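Local structure of restriction endonuclease S subunits (Thermoanaerobacter tengcongensis, 3OKG) at residues D320-Y330 / V358-R369. The protein probably serves as the DNA-recognition (specificity) subunit of a type I restriction-modification methyltransferase, which is composed of M and S polypeptides. Residues are numbered along the deposited sequence; the frame is centred on the assembly and turned at random.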
loop_
_atom_site.group_PDB
_atom_site.type_symbol
_atom_site.label_atom_id
_atom_site.label_comp_id
_atom_site.label_asym_id
_atom_site.label_seq_id
_atom_site.Cartn_x
_atom_site.Cartn_y
_atom_site.Cartn_z
ATOM N N ASP A 320 34.561 -24.088 6.112
ATOM C CA ASP A 320 34.932 -23.073 7.094
ATOM C C ASP A 320 35.379 -21.749 6.464
ATOM O O ASP A 320 35.236 -20.706 7.081
ATOM C CB ASP A 320 36.017 -23.585 8.047
ATOM C CG ASP A 320 35.586 -24.822 8.810
ATOM O OD1 ASP A 320 34.375 -24.960 9.079
ATOM O OD2 ASP A 320 36.463 -25.651 9.136
ATOM N N SER A 321 35.920 -21.782 5.252
ATOM C CA SER A 321 36.446 -20.539 4.671
ATOM C C SER A 321 35.374 -19.678 4.002
ATOM O O SER A 321 35.701 -18.653 3.417
ATOM C CB SER A 321 37.549 -20.831 3.658
ATOM O OG SER A 321 37.010 -21.467 2.511
ATOM N N LEU A 322 34.113 -20.103 4.069
ATOM C CA LEU A 322 33.027 -19.403 3.374
ATOM C C LEU A 322 31.863 -19.124 4.330
ATOM O O LEU A 322 31.329 -20.051 4.947
ATOM C CB LEU A 322 32.533 -20.220 2.173
ATOM C CG LEU A 322 31.258 -19.733 1.451
ATOM C CD1 LEU A 322 31.515 -18.401 0.725
ATOM C CD2 LEU A 322 30.783 -20.771 0.443
ATOM N N GLU A 323 31.500 -17.842 4.458
ATOM C CA GLU A 323 30.363 -17.403 5.260
ATOM C C GLU A 323 29.060 -17.699 4.538
ATOM O O GLU A 323 28.928 -17.443 3.336
ATOM C CB GLU A 323 30.450 -15.897 5.527
ATOM C CG GLU A 323 31.451 -15.508 6.596
ATOM C CD GLU A 323 31.007 -15.946 7.988
ATOM O OE1 GLU A 323 29.797 -16.179 8.183
ATOM O OE2 GLU A 323 31.864 -16.054 8.889
ATOM N N ARG A 324 28.094 -18.234 5.274
ATOM C CA ARG A 324 26.791 -18.549 4.720
ATOM C C ARG A 324 26.210 -17.352 3.987
ATOM O O ARG A 324 25.711 -17.444 2.857
ATOM C CB ARG A 324 25.841 -18.901 5.878
ATOM C CG ARG A 324 24.408 -18.986 5.453
ATOM C CD ARG A 324 23.640 -19.915 6.365
ATOM N NE ARG A 324 23.029 -19.247 7.504
ATOM C CZ ARG A 324 23.625 -19.084 8.675
ATOM N NH1 ARG A 324 24.865 -19.527 8.851
ATOM N NH2 ARG A 324 22.974 -18.477 9.667
ATOM N N PHE A 325 26.251 -16.214 4.656
ATOM C CA PHE A 325 25.619 -15.028 4.089
ATOM C C PHE A 325 26.376 -14.383 2.934
ATOM O O PHE A 325 25.768 -13.696 2.103
ATOM C CB PHE A 325 25.265 -14.048 5.200
ATOM C CG PHE A 325 24.140 -14.560 6.071
ATOM C CD1 PHE A 325 22.915 -14.869 5.502
ATOM C CD2 PHE A 325 24.319 -14.767 7.427
ATOM C CE1 PHE A 325 21.858 -15.360 6.286
ATOM C CE2 PHE A 325 23.281 -15.255 8.214
ATOM C CZ PHE A 325 22.052 -15.559 7.634
ATOM N N TRP A 326 27.683 -14.640 2.849
ATOM C CA TRP A 326 28.456 -14.214 1.649
ATOM C C TRP A 326 27.945 -14.986 0.438
ATOM O O TRP A 326 27.647 -14.413 -0.623
ATOM C CB TRP A 326 29.957 -14.476 1.861
ATOM C CG TRP A 326 30.859 -14.033 0.724
ATOM C CD1 TRP A 326 31.530 -14.850 -0.170
ATOM C CD2 TRP A 326 31.209 -12.685 0.372
ATOM N NE1 TRP A 326 32.277 -14.085 -1.048
ATOM C CE2 TRP A 326 32.111 -12.754 -0.728
ATOM C CE3 TRP A 326 30.884 -11.424 0.902
ATOM C CZ2 TRP A 326 32.642 -11.616 -1.332
ATOM C CZ3 TRP A 326 31.424 -10.288 0.300
ATOM C CH2 TRP A 326 32.296 -10.392 -0.801
ATOM N N LEU A 327 27.834 -16.302 0.617
ATOM C CA LEU A 327 27.283 -17.185 -0.406
ATOM C C LEU A 327 25.877 -16.752 -0.831
ATOM O O LEU A 327 25.572 -16.656 -2.018
ATOM C CB LEU A 327 27.217 -18.623 0.127
ATOM C CG LEU A 327 26.613 -19.655 -0.828
ATOM C CD1 LEU A 327 27.334 -19.619 -2.173
ATOM C CD2 LEU A 327 26.674 -21.052 -0.219
ATOM N N LEU A 328 25.020 -16.494 0.153
ATOM C CA LEU A 328 23.643 -16.105 -0.124
ATOM C C LEU A 328 23.547 -14.824 -0.953
ATOM O O LEU A 328 22.787 -14.758 -1.925
ATOM C CB LEU A 328 22.873 -15.922 1.190
ATOM C CG LEU A 328 21.353 -15.952 1.044
ATOM C CD1 LEU A 328 20.945 -17.251 0.392
ATOM C CD2 LEU A 328 20.655 -15.807 2.415
ATOM N N TYR A 329 24.273 -13.788 -0.555
ATOM C CA TYR A 329 24.273 -12.555 -1.344
ATOM C C TYR A 329 24.748 -12.795 -2.769
ATOM O O TYR A 329 24.221 -12.219 -3.721
ATOM C CB TYR A 329 25.159 -11.501 -0.707
ATOM C CG TYR A 329 24.422 -10.650 0.296
ATOM C CD1 TYR A 329 24.788 -10.657 1.636
ATOM C CD2 TYR A 329 23.346 -9.854 -0.100
ATOM C CE1 TYR A 329 24.112 -9.880 2.572
ATOM C CE2 TYR A 329 22.653 -9.078 0.830
ATOM C CZ TYR A 329 23.040 -9.107 2.155
ATOM O OH TYR A 329 22.369 -8.344 3.073
ATOM N N TYR A 330 25.764 -13.642 -2.915
ATOM C CA TYR A 330 26.333 -13.895 -4.248
ATOM C C TYR A 330 25.311 -14.592 -5.133
ATOM O O TYR A 330 25.082 -14.179 -6.263
ATOM C CB TYR A 330 27.581 -14.762 -4.126
ATOM C CG TYR A 330 28.377 -14.873 -5.416
ATOM C CD1 TYR A 330 28.859 -13.746 -6.050
ATOM C CD2 TYR A 330 28.660 -16.121 -5.975
ATOM C CE1 TYR A 330 29.599 -13.844 -7.227
ATOM C CE2 TYR A 330 29.392 -16.229 -7.144
ATOM C CZ TYR A 330 29.863 -15.103 -7.758
ATOM O OH TYR A 330 30.596 -15.189 -8.915
ATOM N N VAL A 358 30.894 -22.841 -10.500
ATOM C CA VAL A 358 30.646 -21.406 -10.317
ATOM C C VAL A 358 31.832 -20.759 -9.627
ATOM O O VAL A 358 32.185 -21.164 -8.522
ATOM C CB VAL A 358 29.392 -21.203 -9.431
ATOM C CG1 VAL A 358 29.210 -19.735 -9.075
ATOM C CG2 VAL A 358 28.154 -21.760 -10.139
ATOM N N PHE A 359 32.464 -19.760 -10.249
ATOM C CA PHE A 359 33.496 -19.007 -9.530
ATOM C C PHE A 359 32.890 -17.984 -8.559
ATOM O O PHE A 359 31.903 -17.352 -8.889
ATOM C CB PHE A 359 34.437 -18.284 -10.500
ATOM C CG PHE A 359 35.640 -19.100 -10.867
ATOM C CD1 PHE A 359 36.720 -19.196 -9.986
ATOM C CD2 PHE A 359 35.664 -19.813 -12.053
ATOM C CE1 PHE A 359 37.833 -19.973 -10.304
ATOM C CE2 PHE A 359 36.764 -20.588 -12.382
ATOM C CZ PHE A 359 37.852 -20.668 -11.499
ATOM N N ILE A 360 33.506 -17.822 -7.388
ATOM C CA ILE A 360 33.072 -16.830 -6.404
ATOM C C ILE A 360 34.308 -16.156 -5.829
ATOM O O ILE A 360 35.312 -16.827 -5.561
ATOM C CB ILE A 360 32.218 -17.512 -5.267
ATOM C CG1 ILE A 360 31.689 -16.487 -4.237
ATOM C CG2 ILE A 360 33.018 -18.635 -4.551
ATOM C CD1 ILE A 360 30.736 -17.148 -3.177
ATOM N N PRO A 361 34.258 -14.821 -5.634
ATOM C CA PRO A 361 35.439 -14.194 -5.046
ATOM C C PRO A 361 35.405 -14.468 -3.552
ATOM O O PRO A 361 34.360 -14.411 -2.909
ATOM C CB PRO A 361 35.222 -12.687 -5.297
ATOM C CG PRO A 361 33.762 -12.533 -5.783
ATOM C CD PRO A 361 33.112 -13.900 -5.740
ATOM N N LEU A 362 36.549 -14.765 -2.983
ATOM C CA LEU A 362 36.580 -15.226 -1.624
ATOM C C LEU A 362 37.552 -14.433 -0.784
ATOM O O LEU A 362 38.763 -14.713 -0.810
ATOM C CB LEU A 362 36.924 -16.738 -1.571
ATOM C CG LEU A 362 36.723 -17.371 -0.186
ATOM C CD1 LEU A 362 35.213 -17.666 0.071
ATOM C CD2 LEU A 362 37.556 -18.646 -0.033
ATOM N N PRO A 363 37.026 -13.441 -0.031
ATOM C CA PRO A 363 37.813 -12.702 0.951
ATOM C C PRO A 363 38.120 -13.582 2.142
ATOM O O PRO A 363 37.486 -14.629 2.308
ATOM C CB PRO A 363 36.852 -11.581 1.422
ATOM C CG PRO A 363 35.715 -11.565 0.418
ATOM C CD PRO A 363 35.617 -13.001 -0.040
ATOM N N PRO A 364 39.059 -13.148 2.989
ATOM C CA PRO A 364 39.208 -13.773 4.301
ATOM C C PRO A 364 37.884 -13.641 5.068
ATOM O O PRO A 364 37.091 -12.735 4.807
ATOM C CB PRO A 364 40.300 -12.941 4.973
ATOM C CG PRO A 364 41.021 -12.245 3.856
ATOM C CD PRO A 364 40.030 -12.065 2.753
ATOM N N LEU A 365 37.643 -14.534 6.012
ATOM C CA LEU A 365 36.360 -14.521 6.738
ATOM C C LEU A 365 36.019 -13.165 7.331
ATOM O O LEU A 365 34.870 -12.715 7.283
ATOM C CB LEU A 365 36.364 -15.570 7.842
ATOM C CG LEU A 365 36.249 -17.003 7.328
ATOM C CD1 LEU A 365 36.619 -17.988 8.435
ATOM C CD2 LEU A 365 34.835 -17.263 6.811
ATOM N N GLU A 366 37.017 -12.509 7.905
ATOM C CA GLU A 366 36.766 -11.237 8.555
ATOM C C GLU A 366 36.218 -10.211 7.562
ATOM O O GLU A 366 35.350 -9.423 7.911
ATOM C CB GLU A 366 38.007 -10.697 9.270
ATOM C CG GLU A 366 37.646 -10.003 10.590
ATOM C CD GLU A 366 38.446 -8.726 10.855
ATOM O OE1 GLU A 366 38.152 -8.037 11.859
ATOM O OE2 GLU A 366 39.363 -8.406 10.064
ATOM N N GLU A 367 36.718 -10.232 6.331
ATOM C CA GLU A 367 36.272 -9.269 5.327
ATOM C C GLU A 367 34.907 -9.645 4.767
ATOM O O GLU A 367 34.108 -8.769 4.438
ATOM C CB GLU A 367 37.285 -9.146 4.198
ATOM C CG GLU A 367 36.833 -8.283 3.021
ATOM C CD GLU A 367 36.952 -6.787 3.306
ATOM O OE1 GLU A 367 37.149 -6.412 4.483
ATOM O OE2 GLU A 367 36.838 -5.991 2.353
ATOM N N GLN A 368 34.635 -10.942 4.637
ATOM C CA GLN A 368 33.288 -11.364 4.245
ATOM C C GLN A 368 32.301 -10.845 5.270
ATOM O O GLN A 368 31.216 -10.386 4.916
ATOM C CB GLN A 368 33.133 -12.886 4.189
ATOM C CG GLN A 368 33.855 -13.539 3.042
ATOM C CD GLN A 368 33.807 -15.052 3.153
ATOM O OE1 GLN A 368 32.733 -15.633 3.333
ATOM N NE2 GLN A 368 34.974 -15.700 3.052
ATOM N N ARG A 369 32.656 -10.950 6.544
ATOM C CA ARG A 369 31.712 -10.545 7.581
ATOM C C ARG A 369 31.523 -9.023 7.578
ATOM O O ARG A 369 30.404 -8.534 7.702
ATOM C CB ARG A 369 32.139 -11.055 8.964
ATOM C CG ARG A 369 31.916 -12.568 9.135
ATOM C CD ARG A 369 32.139 -13.025 10.584
ATOM N NE ARG A 369 33.514 -12.790 11.016
ATOM C CZ ARG A 369 34.440 -13.742 11.132
ATOM N NH1 ARG A 369 34.134 -15.007 10.858
ATOM N NH2 ARG A 369 35.671 -13.424 11.527
HETATM O O HOH W 1 38.083 -17.371 3.468
#
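Trp326 lies with one face of its indole against the turn between strand 359-362 and helix 365-388. Pro363 CG sits over the six-membered ring and Gln368 CG over the five-membered ring, 3.9 Å from its centroid, both as CH-pi contacts. The Trp326 side chain leaves its backbone with CG anti to N (chi1 -178°) and reaches across to the strand, where Trp326 NE1 donates in the ring plane to Pro361 O (2.8 Å), nearly in line with the C=O bond. One turn on, Tyr330 repeats the scheme: Ile360 CG1 and Pro361 CD cover one ring face, and Tyr330 OH gives its proton at the edge to Phe359 O (2.5 Å). The Gln368 amide, its chain extended beyond CG, is held from both ends. Gln368 OE1 accepts from Glu323 N at the helix N-cap position (2.8 Å, 166°), while Gln368 NE2 donates, close to the amide plane, to Ser321 O (3.1 Å) and Pro363 O; a water bridges those two carbonyls. Glu323 OE2 meets Arg369 NH1 at 3.2 Å in a salt bridge, the carboxylate and guanidinium planes 82° apart. Replacing Trp326 with an alanine would probably leave Pro361 O without its donor and open a gap beside Pro363 and Gln368. Phe217 packs edge-to-face on both aromatic rings, and strand 359-362 pairs with 229-232. Through Gln368 and Arg369, the start of the long coiled-coil helix is joined to helix 324-333 of the second specificity domain. Trp326, Tyr330 and Gln368 are buried with their polar atoms paired to backbone groups, and these directional bonds, with the covered ring faces, fix how the helix sits against strand and turn.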